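Local coordinates for protein nucleoside permease NupG (PDB 7DLA) that carries purine and pyrimidine nucleosides across the bacterial inner membrane, driven by the proton motive force, at residues L83-Q88 with L162-A166. The protein carries 1 engineered substitution. Sequence-based numbering, arbitrary orientation.
Sequences LFMAAQ and LYIGA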
loop_
_atom_site.group_PDB
_atom_site.type_symbol
_atom_site.label_atom_id
_atom_site.label_comp_id
_atom_site.label_asym_id
_atom_site.label_seq_id
_atom_site.Cartn_x
_atom_site.Cartn_y
_atom_site.Cartn_z
ATOM N N LEU A 83 -9.192 8.591 13.029
ATOM C CA LEU A 83 -9.553 9.179 11.738
ATOM C C LEU A 83 -10.441 10.416 11.938
ATOM O O LEU A 83 -10.248 11.470 11.294
ATOM C CB LEU A 83 -10.231 8.077 10.897
ATOM C CG LEU A 83 -9.218 7.098 10.256
ATOM C CD1 LEU A 83 -9.791 5.737 9.921
ATOM C CD2 LEU A 83 -8.576 7.686 9.013
ATOM N N PHE A 84 -11.385 10.306 12.879
ATOM C CA PHE A 84 -12.192 11.447 13.301
ATOM C C PHE A 84 -11.282 12.591 13.741
ATOM O O PHE A 84 -11.325 13.685 13.165
ATOM C CB PHE A 84 -13.124 10.994 14.434
ATOM C CG PHE A 84 -13.911 12.099 15.095
ATOM C CD1 PHE A 84 -15.148 12.465 14.586
ATOM C CD2 PHE A 84 -13.437 12.746 16.233
ATOM C CE1 PHE A 84 -15.889 13.462 15.177
ATOM C CE2 PHE A 84 -14.164 13.753 16.828
ATOM C CZ PHE A 84 -15.396 14.116 16.301
ATOM N N MET A 85 -10.406 12.333 14.737
ATOM C CA MET A 85 -9.505 13.382 15.225
ATOM C C MET A 85 -8.652 13.964 14.111
ATOM O O MET A 85 -8.272 15.139 14.150
ATOM C CB MET A 85 -8.577 12.857 16.311
ATOM C CG MET A 85 -9.179 12.585 17.651
ATOM S SD MET A 85 -7.870 11.910 18.699
ATOM C CE MET A 85 -7.272 13.375 19.574
ATOM N N ALA A 86 -8.301 13.139 13.130
ATOM C CA ALA A 86 -7.421 13.582 12.056
ATOM C C ALA A 86 -8.120 14.610 11.176
ATOM O O ALA A 86 -7.480 15.553 10.683
ATOM C CB ALA A 86 -6.940 12.365 11.238
ATOM N N ALA A 87 -9.437 14.454 10.981
ATOM C CA ALA A 87 -10.187 15.508 10.302
ATOM C C ALA A 87 -10.231 16.818 11.099
ATOM O O ALA A 87 -10.661 17.841 10.560
ATOM C CB ALA A 87 -11.590 15.024 9.978
ATOM N N GLN A 88 -9.769 16.827 12.350
ATOM C CA GLN A 88 -9.651 18.043 13.148
ATOM C C GLN A 88 -8.204 18.477 13.371
ATOM O O GLN A 88 -7.931 19.347 14.205
ATOM C CB GLN A 88 -10.367 17.858 14.486
ATOM C CG GLN A 88 -11.821 17.455 14.356
ATOM C CD GLN A 88 -12.649 18.112 15.440
ATOM O OE1 GLN A 88 -12.566 17.730 16.616
ATOM N NE2 GLN A 88 -13.362 19.186 15.073
ATOM N N LEU A 162 -11.904 11.907 5.607
ATOM C CA LEU A 162 -11.505 11.312 6.878
ATOM C C LEU A 162 -12.724 10.974 7.739
ATOM O O LEU A 162 -12.768 9.923 8.403
ATOM C CB LEU A 162 -10.589 12.285 7.609
ATOM C CG LEU A 162 -9.108 12.334 7.234
ATOM C CD1 LEU A 162 -8.431 13.296 8.153
ATOM C CD2 LEU A 162 -8.408 10.986 7.286
ATOM N N TYR A 163 -13.723 11.859 7.748
ATOM C CA TYR A 163 -14.948 11.548 8.476
ATOM C C TYR A 163 -15.574 10.285 7.921
ATOM O O TYR A 163 -16.001 9.408 8.675
ATOM C CB TYR A 163 -15.926 12.730 8.409
ATOM C CG TYR A 163 -15.669 13.686 9.530
ATOM C CD1 TYR A 163 -15.212 13.214 10.739
ATOM C CD2 TYR A 163 -15.811 15.054 9.366
ATOM C CE1 TYR A 163 -14.934 14.049 11.769
ATOM C CE2 TYR A 163 -15.518 15.923 10.408
ATOM C CZ TYR A 163 -15.081 15.400 11.617
ATOM O OH TYR A 163 -14.769 16.192 12.699
ATOM N N ILE A 164 -15.581 10.160 6.595
ATOM C CA ILE A 164 -16.168 8.998 5.938
ATOM C C ILE A 164 -15.383 7.728 6.274
ATOM O O ILE A 164 -15.964 6.671 6.529
ATOM C CB ILE A 164 -16.217 9.252 4.423
ATOM C CG1 ILE A 164 -16.986 10.538 4.151
ATOM C CG2 ILE A 164 -16.843 8.082 3.697
ATOM C CD1 ILE A 164 -17.110 10.854 2.694
ATOM N N GLY A 165 -14.056 7.803 6.270
ATOM C CA GLY A 165 -13.272 6.637 6.640
ATOM C C GLY A 165 -13.547 6.173 8.058
ATOM O O GLY A 165 -13.704 4.978 8.315
ATOM N N ALA A 166 -13.590 7.109 9.006
ATOM C CA ALA A 166 -13.970 6.735 10.371
ATOM C C ALA A 166 -15.379 6.144 10.430
ATOM O O ALA A 166 -15.648 5.217 11.207
ATOM C CB ALA A 166 -13.870 7.955 11.291
#
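The methyl of Ala87 sits over the middle of the Tyr163 ring, its CB 3.9 Å from the ring centroid and 10° off the ring normal, a CH-pi contact that suits a residue small enough for a broad phenol to lie against it. The same CB also rests 3.8 Å from CB of Leu162. At the edge of the phenol stands Phe84, whose CD1 lies alongside Tyr163 CE1; the two ring planes are inclined at 49°, neither parallel nor perpendicular. A flat ring suits position 163, offering a face to Ala87 and an edge to Phe84. Phe84 gets there with CG anti to the backbone N (chi1 173°), which swings its ring beside the tyrosine. Near the hydroxyl end, the CG methylene of Gln88 lies 3.6 Å from Tyr163 OH, in van der Waals contact with the phenol oxygen.

One helical turn before Ala87, Leu83 meets Leu162 through their CD2 methyls, 3.7 Å apart, with the side chains crossing at about a right angle; the branched end of Leu162 lets its CD1 also reach the methyl of Ala86 at 3.6 Å. Where the CA atoms of Leu83 and Ala166 are 5.2 Å apart, the short Ala166 methyl packs on Leu83 CB, and a longer side chain would be hard to fit. Replacing Tyr163 by an alanine would probably open a gap beside Phe84 and take the aromatic cover from the Ala87 methyl.

Farther out, Trp21 touches both leucines, and Val98 of helix 92-122 packs on Ala86. The contact thus joins the periplasmic end of transmembrane helix 68-86 to the start of helix 160-177 in this major facilitator transporter. Between these two segments the contact is apolar and aromatic, so here the fit probably relies on shape complementarity rather than directed polar bonds.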